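Local coordinates for MTH396 protein (Methanothermobacter thermautotrophicus, PDB 1NXH) that is of unknown function but belongs to the EhaM family, suggesting a possible link to energy-converting hydrogenase A, and forms an all-helical homodimer joined by interchain disulfides, at residues R19-V24 / L55-E60; I67-H72 / K96-T100. One frame throughout, in Å; residues are numbered along the deposited sequence.

Contact 1 of 2, residues R19-V24 / L55-E60; sequences RWQEDV and LHPRFE
Arg19 O takes two donors: Asp23 N, its own helical partner at 3.0 Å, and from across the contact His56 NE2, whose bond to Arg19 O is weak at 3.4 Å. The same NE2 lies 3.5 Å from Asp23 OD1, which stands at the edge of the imidazole. Arg19 swings its CG between the backbone N and carbonyl carbon (chi1 62°), and the extended chain beyond runs over one imidazole face. There CD sits 4.0 Å above the His56 ring centroid, and the guanidinium stacks on the ring with planes 8° apart, although this arginine is poorly ordered. Trp20 and His56 slide past each other in opposite directions, their rings set obliquely, and the indole presents its benzene edge to Leu55, CH2 to CD1 3.4 Å; Ile14, Leu15 and Leu43 also touch this indole. One turn on from Trp20, Val24 CG2 makes a CH-pi contact over the Phe59 ring, 3.9 Å from its centroid; Phe59 also stacks with Trp79 of the second subunit. The axes of segments 19-24 and 55-60 are inclined at 34°. An alanine in place of His56 would probably leave the Arg19 side chain without its stacking surface and open a gap beside Trp20. Asp23 and Glu60 nearby would tend to favour a protonated imidazole, while the stacked guanidinium would oppose it.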
ATOM      1  N   ARG A  19      23.137  -4.682  -9.951  1.00 53.56           N
ATOM      2  CA  ARG A  19      21.805  -4.212 -10.266  1.00 53.56           C
ATOM      3  C   ARG A  19      20.769  -4.851  -9.363  1.00 53.56           C
ATOM      4  O   ARG A  19      19.780  -4.218  -9.004  1.00 53.56           O
ATOM      5  CB  ARG A  19      21.485  -4.477 -11.733  1.00 95.04           C
ATOM      6  CG  ARG A  19      21.472  -5.924 -12.166  1.00 95.04           C
ATOM      7  CD  ARG A  19      21.311  -5.948 -13.671  1.00 95.04           C
ATOM      8  NE  ARG A  19      20.806  -7.208 -14.195  1.00 95.04           N
ATOM      9  CZ  ARG A  19      20.365  -7.358 -15.440  1.00 95.04           C
ATOM     10  NH1 ARG A  19      20.374  -6.326 -16.277  1.00 95.04           N
ATOM     11  NH2 ARG A  19      19.902  -8.532 -15.850  1.00 95.04           N
ATOM     12  N   TRP A  20      21.002  -6.102  -8.984  1.00 40.53           N
ATOM     13  CA  TRP A  20      20.077  -6.805  -8.105  1.00 40.53           C
ATOM     14  C   TRP A  20      20.158  -6.234  -6.695  1.00 40.53           C
ATOM     15  O   TRP A  20      19.192  -5.704  -6.156  1.00 40.53           O
ATOM     16  CB  TRP A  20      20.407  -8.306  -8.073  1.00 40.15           C
ATOM     17  CG  TRP A  20      19.615  -9.119  -9.036  1.00 40.15           C
ATOM     18  CD1 TRP A  20      19.716  -9.115 -10.403  1.00 40.15           C
ATOM     19  CD2 TRP A  20      18.537 -10.001  -8.715  1.00 40.15           C
ATOM     20  NE1 TRP A  20      18.760  -9.938 -10.952  1.00 40.15           N
ATOM     21  CE2 TRP A  20      18.022 -10.495  -9.937  1.00 40.15           C
ATOM     22  CE3 TRP A  20      17.950 -10.420  -7.510  1.00 40.15           C
ATOM     23  CZ2 TRP A  20      16.938 -11.393  -9.989  1.00 40.15           C
ATOM     24  CZ3 TRP A  20      16.870 -11.310  -7.564  1.00 40.15           C
ATOM     25  CH2 TRP A  20      16.378 -11.784  -8.796  1.00 40.15           C
ATOM     26  N   GLN A  21      21.337  -6.350  -6.108  1.00 49.18           N
ATOM     27  CA  GLN A  21      21.586  -5.870  -4.762  1.00 49.18           C
ATOM     28  C   GLN A  21      21.038  -4.477  -4.512  1.00 49.18           C
ATOM     29  O   GLN A  21      20.473  -4.194  -3.466  1.00 49.18           O
ATOM     30  CB  GLN A  21      23.090  -5.892  -4.503  1.00 62.25           C
ATOM     31  CG  GLN A  21      23.681  -7.296  -4.453  1.00 62.25           C
ATOM     32  CD  GLN A  21      23.425  -7.994  -3.122  1.00 62.25           C
ATOM     33  OE1 GLN A  21      23.337  -9.224  -3.058  1.00 62.25           O
ATOM     34  NE2 GLN A  21      23.324  -7.211  -2.049  1.00 62.25           N
ATOM     35  N   GLU A  22      21.201  -3.608  -5.491  1.00 63.02           N
ATOM     36  CA  GLU A  22      20.746  -2.240  -5.366  1.00 63.02           C
ATOM     37  C   GLU A  22      19.273  -1.991  -5.661  1.00 63.02           C
ATOM     38  O   GLU A  22      18.671  -1.104  -5.068  1.00 63.02           O
ATOM     39  CB  GLU A  22      21.590  -1.358  -6.277  1.00106.04           C
ATOM     40  CG  GLU A  22      22.938  -1.022  -5.717  1.00106.04           C
ATOM     41  CD  GLU A  22      22.831   0.005  -4.617  1.00106.04           C
ATOM     42  OE1 GLU A  22      22.102  -0.252  -3.632  1.00106.04           O
ATOM     43  OE2 GLU A  22      23.469   1.071  -4.740  1.00106.04           O
ATOM     44  N   ASP A  23      18.699  -2.768  -6.574  1.00 69.03           N
ATOM     45  CA  ASP A  23      17.305  -2.582  -6.973  1.00 69.03           C
ATOM     46  C   ASP A  23      16.293  -3.555  -6.376  1.00 69.03           C
ATOM     47  O   ASP A  23      15.087  -3.298  -6.395  1.00 69.03           O
ATOM     48  CB  ASP A  23      17.191  -2.673  -8.500  1.00 75.85           C
ATOM     49  CG  ASP A  23      18.013  -1.625  -9.211  1.00 75.85           C
ATOM     50  OD1 ASP A  23      17.931  -1.553 -10.456  1.00 75.85           O
ATOM     51  OD2 ASP A  23      18.740  -0.877  -8.527  1.00 75.85           O
ATOM     52  N   VAL A  24      16.775  -4.658  -5.827  1.00 33.06           N
ATOM     53  CA  VAL A  24      15.871  -5.669  -5.324  1.00 33.06           C
ATOM     54  C   VAL A  24      16.165  -6.207  -3.940  1.00 33.06           C
ATOM     55  O   VAL A  24      15.421  -5.968  -2.992  1.00 33.06           O
ATOM     56  CB  VAL A  24      15.875  -6.870  -6.278  1.00 30.20           C
ATOM     57  CG1 VAL A  24      14.751  -7.824  -5.923  1.00 30.20           C
ATOM     58  CG2 VAL A  24      15.795  -6.385  -7.726  1.00 30.20           C
ATOM     59  N   LEU A  55      14.010 -12.309 -14.169  1.00 41.90           N
ATOM     60  CA  LEU A  55      13.415 -11.369 -13.229  1.00 41.90           C
ATOM     61  C   LEU A  55      13.658  -9.878 -13.388  1.00 41.90           C
ATOM     62  O   LEU A  55      12.712  -9.101 -13.563  1.00 41.90           O
ATOM     63  CB  LEU A  55      13.808 -11.751 -11.810  1.00 12.47           C
ATOM     64  CG  LEU A  55      12.768 -12.574 -11.067  1.00 12.47           C
ATOM     65  CD1 LEU A  55      13.184 -12.725  -9.616  1.00 12.47           C
ATOM     66  CD2 LEU A  55      11.432 -11.869 -11.156  1.00 12.47           C
ATOM     67  N   HIS A  56      14.919  -9.470 -13.313  1.00 32.63           N
ATOM     68  CA  HIS A  56      15.247  -8.049 -13.391  1.00 32.63           C
ATOM     69  C   HIS A  56      14.494  -7.246 -14.444  1.00 32.63           C
ATOM     70  O   HIS A  56      13.748  -6.337 -14.113  1.00 32.63           O
ATOM     71  CB  HIS A  56      16.748  -7.854 -13.549  1.00 53.11           C
ATOM     72  CG  HIS A  56      17.221  -6.546 -13.002  1.00 53.11           C
ATOM     73  ND1 HIS A  56      17.136  -5.367 -13.713  1.00 53.11           N
ATOM     74  CD2 HIS A  56      17.678  -6.212 -11.772  1.00 53.11           C
ATOM     75  CE1 HIS A  56      17.518  -4.364 -12.945  1.00 53.11           C
ATOM     76  NE2 HIS A  56      17.851  -4.849 -11.761  1.00 53.11           N
ATOM     77  N   PRO A  57      14.679  -7.565 -15.726  1.00 27.64           N
ATOM     78  CA  PRO A  57      13.949  -6.799 -16.741  1.00 27.64           C
ATOM     79  C   PRO A  57      12.480  -6.681 -16.328  1.00 27.64           C
ATOM     80  O   PRO A  57      11.911  -5.582 -16.283  1.00 27.64           O
ATOM     81  CB  PRO A  57      14.100  -7.651 -18.003  1.00 21.44           C
ATOM     82  CG  PRO A  57      15.379  -8.346 -17.807  1.00 21.44           C
ATOM     83  CD  PRO A  57      15.386  -8.708 -16.329  1.00 21.44           C
ATOM     84  N   ARG A  58      11.882  -7.834 -16.026  1.00 30.25           N
ATOM     85  CA  ARG A  58      10.485  -7.912 -15.634  1.00 30.25           C
ATOM     86  C   ARG A  58      10.255  -7.019 -14.447  1.00 30.25           C
ATOM     87  O   ARG A  58       9.201  -6.401 -14.305  1.00 30.25           O
ATOM     88  CB  ARG A  58      10.120  -9.344 -15.276  1.00 49.24           C
ATOM     89  CG  ARG A  58       8.648  -9.596 -15.318  1.00 49.24           C
ATOM     90  CD  ARG A  58       8.388 -11.065 -15.279  1.00 49.24           C
ATOM     91  NE  ARG A  58       8.454 -11.599 -13.924  1.00 49.24           N
ATOM     92  CZ  ARG A  58       9.094 -12.719 -13.592  1.00 49.24           C
ATOM     93  NH1 ARG A  58       9.738 -13.426 -14.519  1.00 49.24           N
ATOM     94  NH2 ARG A  58       9.067 -13.156 -12.334  1.00 49.24           N
ATOM     95  N   PHE A  59      11.266  -6.950 -13.596  1.00 22.46           N
ATOM     96  CA  PHE A  59      11.205  -6.132 -12.398  1.00 22.46           C
ATOM     97  C   PHE A  59      11.228  -4.643 -12.737  1.00 22.46           C
ATOM     98  O   PHE A  59      10.491  -3.856 -12.150  1.00 22.46           O
ATOM     99  CB  PHE A  59      12.380  -6.465 -11.494  1.00 36.73           C
ATOM    100  CG  PHE A  59      12.363  -5.727 -10.196  1.00 36.73           C
ATOM    101  CD1 PHE A  59      12.013  -6.379  -9.020  1.00 36.73           C
ATOM    102  CD2 PHE A  59      12.704  -4.372 -10.141  1.00 36.73           C
ATOM    103  CE1 PHE A  59      12.006  -5.693  -7.799  1.00 36.73           C
ATOM    104  CE2 PHE A  59      12.700  -3.667  -8.916  1.00 36.73           C
ATOM    105  CZ  PHE A  59      12.351  -4.331  -7.747  1.00 36.73           C
ATOM    106  N   GLU A  60      12.079  -4.257 -13.682  1.00 38.61           N
ATOM    107  CA  GLU A  60      12.173  -2.861 -14.075  1.00 38.61           C
ATOM    108  C   GLU A  60      10.908  -2.357 -14.734  1.00 38.61           C
ATOM    109  O   GLU A  60      10.560  -1.184 -14.591  1.00 38.61           O
ATOM    110  CB  GLU A  60      13.352  -2.639 -15.023  1.00 65.39           C
ATOM    111  CG  GLU A  60      14.678  -2.487 -14.312  1.00 65.39           C
ATOM    112  CD  GLU A  60      14.549  -1.688 -13.014  1.00 65.39           C
ATOM    113  OE1 GLU A  60      14.159  -2.290 -11.984  1.00 65.39           O
ATOM    114  OE2 GLU A  60      14.821  -0.460 -13.018  1.00 65.39           O
TER

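Contact 2 of 2, residues I67-H72 / K96-T100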
ATOM      1  N   ILE A  67       4.754   1.101  -7.727  1.00 44.79           N
ATOM      2  CA  ILE A  67       4.888   2.314  -6.936  1.00 44.79           C
ATOM      3  C   ILE A  67       3.565   3.054  -6.878  1.00 44.79           C
ATOM      4  O   ILE A  67       3.185   3.582  -5.833  1.00 44.79           O
ATOM      5  CB  ILE A  67       5.958   3.256  -7.513  1.00 40.38           C
ATOM      6  CG1 ILE A  67       7.326   2.554  -7.511  1.00 40.38           C
ATOM      7  CG2 ILE A  67       5.982   4.548  -6.691  1.00 40.38           C
ATOM      8  CD1 ILE A  67       8.424   3.313  -8.209  1.00 40.38           C
ATOM      9  N   ARG A  68       2.869   3.095  -8.008  1.00 33.91           N
ATOM     10  CA  ARG A  68       1.581   3.764  -8.056  1.00 33.91           C
ATOM     11  C   ARG A  68       0.715   3.105  -7.019  1.00 33.91           C
ATOM     12  O   ARG A  68       0.089   3.782  -6.207  1.00 33.91           O
ATOM     13  CB  ARG A  68       0.928   3.618  -9.422  1.00 42.20           C
ATOM     14  CG  ARG A  68       1.826   4.050 -10.538  1.00 42.20           C
ATOM     15  CD  ARG A  68       1.038   4.344 -11.762  1.00 42.20           C
ATOM     16  NE  ARG A  68      -0.029   5.298 -11.486  1.00 42.20           N
ATOM     17  CZ  ARG A  68      -0.350   6.278 -12.326  1.00 42.20           C
ATOM     18  NH1 ARG A  68       0.327   6.409 -13.466  1.00 42.20           N
ATOM     19  NH2 ARG A  68      -1.339   7.121 -12.044  1.00 42.20           N
ATOM     20  N   GLU A  69       0.691   1.776  -7.037  1.00 29.56           N
ATOM     21  CA  GLU A  69      -0.101   1.031  -6.073  1.00 29.56           C
ATOM     22  C   GLU A  69       0.195   1.507  -4.655  1.00 29.56           C
ATOM     23  O   GLU A  69      -0.725   1.877  -3.907  1.00 29.56           O
ATOM     24  CB  GLU A  69       0.195  -0.459  -6.162  1.00 47.03           C
ATOM     25  CG  GLU A  69      -0.453  -1.170  -7.328  1.00 47.03           C
ATOM     26  CD  GLU A  69      -0.394  -2.678  -7.168  1.00 47.03           C
ATOM     27  OE1 GLU A  69      -0.654  -3.390  -8.166  1.00 47.03           O
ATOM     28  OE2 GLU A  69      -0.094  -3.148  -6.043  1.00 47.03           O
ATOM     29  N   LYS A  70       1.482   1.495  -4.295  1.00 25.20           N
ATOM     30  CA  LYS A  70       1.924   1.923  -2.968  1.00 25.20           C
ATOM     31  C   LYS A  70       1.386   3.334  -2.701  1.00 25.20           C
ATOM     32  O   LYS A  70       0.780   3.597  -1.661  1.00 25.20           O
ATOM     33  CB  LYS A  70       3.465   1.888  -2.891  1.00 37.88           C
ATOM     34  CG  LYS A  70       4.029   1.583  -1.484  1.00 37.88           C
ATOM     35  CD  LYS A  70       5.542   1.254  -1.499  1.00 37.88           C
ATOM     36  CE  LYS A  70       6.218   1.294  -0.083  1.00 37.88           C
ATOM     37  NZ  LYS A  70       5.863   0.180   0.866  1.00 37.88           N
ATOM     38  N   LEU A  71       1.582   4.231  -3.661  1.00 28.29           N
ATOM     39  CA  LEU A  71       1.112   5.608  -3.518  1.00 28.29           C
ATOM     40  C   LEU A  71      -0.383   5.671  -3.265  1.00 28.29           C
ATOM     41  O   LEU A  71      -0.841   6.275  -2.299  1.00 28.29           O
ATOM     42  CB  LEU A  71       1.451   6.421  -4.771  1.00 25.39           C
ATOM     43  CG  LEU A  71       2.956   6.559  -4.980  1.00 25.39           C
ATOM     44  CD1 LEU A  71       3.260   7.215  -6.310  1.00 25.39           C
ATOM     45  CD2 LEU A  71       3.536   7.355  -3.811  1.00 25.39           C
ATOM     46  N   HIS A  72      -1.138   5.042  -4.150  1.00 29.23           N
ATOM     47  CA  HIS A  72      -2.579   5.036  -4.034  1.00 29.23           C
ATOM     48  C   HIS A  72      -2.968   4.691  -2.610  1.00 29.23           C
ATOM     49  O   HIS A  72      -3.808   5.361  -1.998  1.00 29.23           O
ATOM     50  CB  HIS A  72      -3.180   4.005  -4.986  1.00 23.28           C
ATOM     51  CG  HIS A  72      -4.644   4.192  -5.207  1.00 23.28           C
ATOM     52  ND1 HIS A  72      -5.152   5.211  -5.987  1.00 23.28           N
ATOM     53  CD2 HIS A  72      -5.714   3.537  -4.698  1.00 23.28           C
ATOM     54  CE1 HIS A  72      -6.474   5.173  -5.950  1.00 23.28           C
ATOM     55  NE2 HIS A  72      -6.841   4.170  -5.173  1.00 23.28           N
ATOM     56  N   LYS A  96      -0.434  10.730  -8.872  1.00 38.74           N
ATOM     57  CA  LYS A  96       0.333   9.499  -8.793  1.00 38.74           C
ATOM     58  C   LYS A  96       1.440   9.530  -9.838  1.00 38.74           C
ATOM     59  O   LYS A  96       2.543   9.028  -9.603  1.00 38.74           O
ATOM     60  CB  LYS A  96      -0.595   8.297  -8.989  1.00 38.56           C
ATOM     61  CG  LYS A  96      -1.488   8.033  -7.771  1.00 38.56           C
ATOM     62  CD  LYS A  96      -2.851   7.453  -8.147  1.00 38.56           C
ATOM     63  CE  LYS A  96      -2.746   6.015  -8.665  1.00 38.56           C
ATOM     64  NZ  LYS A  96      -4.063   5.502  -9.163  1.00 38.56           N
ATOM     65  N   ASP A  97       1.155  10.150 -10.982  1.00 25.52           N
ATOM     66  CA  ASP A  97       2.138  10.239 -12.049  1.00 25.52           C
ATOM     67  C   ASP A  97       3.386  10.975 -11.597  1.00 25.52           C
ATOM     68  O   ASP A  97       4.491  10.413 -11.574  1.00 25.52           O
ATOM     69  CB  ASP A  97       1.555  10.954 -13.263  1.00 54.29           C
ATOM     70  CG  ASP A  97       0.525  10.121 -13.981  1.00 54.29           C
ATOM     71  OD1 ASP A  97       0.660   8.882 -13.960  1.00 54.29           O
ATOM     72  OD2 ASP A  97      -0.408  10.699 -14.578  1.00 54.29           O
ATOM     73  N   GLU A  98       3.200  12.242 -11.244  1.00 30.21           N
ATOM     74  CA  GLU A  98       4.295  13.087 -10.800  1.00 30.21           C
ATOM     75  C   GLU A  98       5.093  12.541  -9.635  1.00 30.21           C
ATOM     76  O   GLU A  98       6.318  12.663  -9.641  1.00 30.21           O
ATOM     77  CB  GLU A  98       3.783  14.474 -10.452  1.00 80.09           C
ATOM     78  CG  GLU A  98       2.397  14.491  -9.902  1.00 80.09           C
ATOM     79  CD  GLU A  98       1.895  15.895  -9.786  1.00 80.09           C
ATOM     80  OE1 GLU A  98       2.186  16.687 -10.708  1.00 80.09           O
ATOM     81  OE2 GLU A  98       1.215  16.214  -8.787  1.00 80.09           O
ATOM     82  N   ILE A  99       4.432  11.956  -8.634  1.00 27.60           N
ATOM     83  CA  ILE A  99       5.181  11.407  -7.501  1.00 27.60           C
ATOM     84  C   ILE A  99       5.997  10.229  -7.998  1.00 27.60           C
ATOM     85  O   ILE A  99       7.171  10.086  -7.667  1.00 27.60           O
ATOM     86  CB  ILE A  99       4.282  10.880  -6.353  1.00 22.50           C
ATOM     87  CG1 ILE A  99       3.245  11.932  -5.940  1.00 22.50           C
ATOM     88  CG2 ILE A  99       5.163  10.500  -5.136  1.00 22.50           C
ATOM     89  CD1 ILE A  99       3.835  13.159  -5.286  1.00 22.50           C
ATOM     90  N   THR A 100       5.359   9.377  -8.784  1.00 24.62           N
ATOM     91  CA  THR A 100       6.036   8.224  -9.339  1.00 24.62           C
ATOM     92  C   THR A 100       7.202   8.695 -10.196  1.00 24.62           C
ATOM     93  O   THR A 100       8.308   8.148 -10.151  1.00 24.62           O
ATOM     94  CB  THR A 100       5.058   7.409 -10.170  1.00 17.29           C
ATOM     95  OG1 THR A 100       4.182   6.714  -9.280  1.00 17.29           O
ATOM     96  CG2 THR A 100       5.784   6.421 -11.069  1.00 17.29           C
TER
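Arg68 reaches from helix 63-74 to Asp97 on helix 89-104, joined by a salt bridge from NH1 to OD1. The modelled separation of these two atoms, 2.5 Å, is too short to take literally at this resolution, and the hydrogen bond is poorly angled and weak. Guanidinium and carboxylate planes stand 90° apart, so this is not the flat, two-pronged pairing of the textbook bridge. The arginine chain leaves its helix beside the backbone N and then folds at chi3 (53°), which turns the guanidinium over the backbone between Lys96 and Asp97: Lys96 C and Asp97 N lie over one of its faces. NH2 meanwhile packs 3.4 Å from Lys96 CB and holds a further salt bridge to Glu93, on the same helix as Lys96.

Lys96 is bent at both chi2 and chi3, and its methylenes thread between Arg68 and His72, residues one turn apart on helix 63-74. CE lies in the guanidinium plane at its edge, CD at the edge of the imidazole, and NZ ends 3.4 Å from His72 ND1. On the buried side, Leu71 holds CG beside its backbone N (chi1 -64°), which carries both methyls to the other helix, CD2 meeting Ile99 CG2 at 3.8 Å and CD1 resting by Thr100 OG1. That hydroxyl turns back to its own helix and donates to Lys96 O at 2.9 Å, which satisfies it beside leucine and isoleucine; Thr100 N reaches the same oxygen from the opposite face of its carbonyl plane. The axes of segments 67-72 and 96-100 cross at 118°. The seam is amphipathic: apolar packing inside, and beside it Arg68 NH2 and Lys96 NZ 4.3 Å apart, a crowding that Asp97 and Glu93 would probably offset, though the Lys96-Glu93 pair is long and weak.

How the contacts relate
Contacts 1 and 2 follow one another along the chain and lie on opposite sides of its centre, their own centres 19 Å apart. They do not touch; their nearest atoms are about 8 Å apart. The link is the pair of successive helices 49-60 and 63-74: the first packs against helix 18-25, the second against helix 89-104. Both contacts also border the second subunit. At contact 1, Arg58 bonds to Val83 O of that subunit; at contact 2, Lys70 bonds to Gln76 of the second subunit and Glu69 packs on its Cys78, one of the two cysteines, with Cys66, that form disulfides between the subunits.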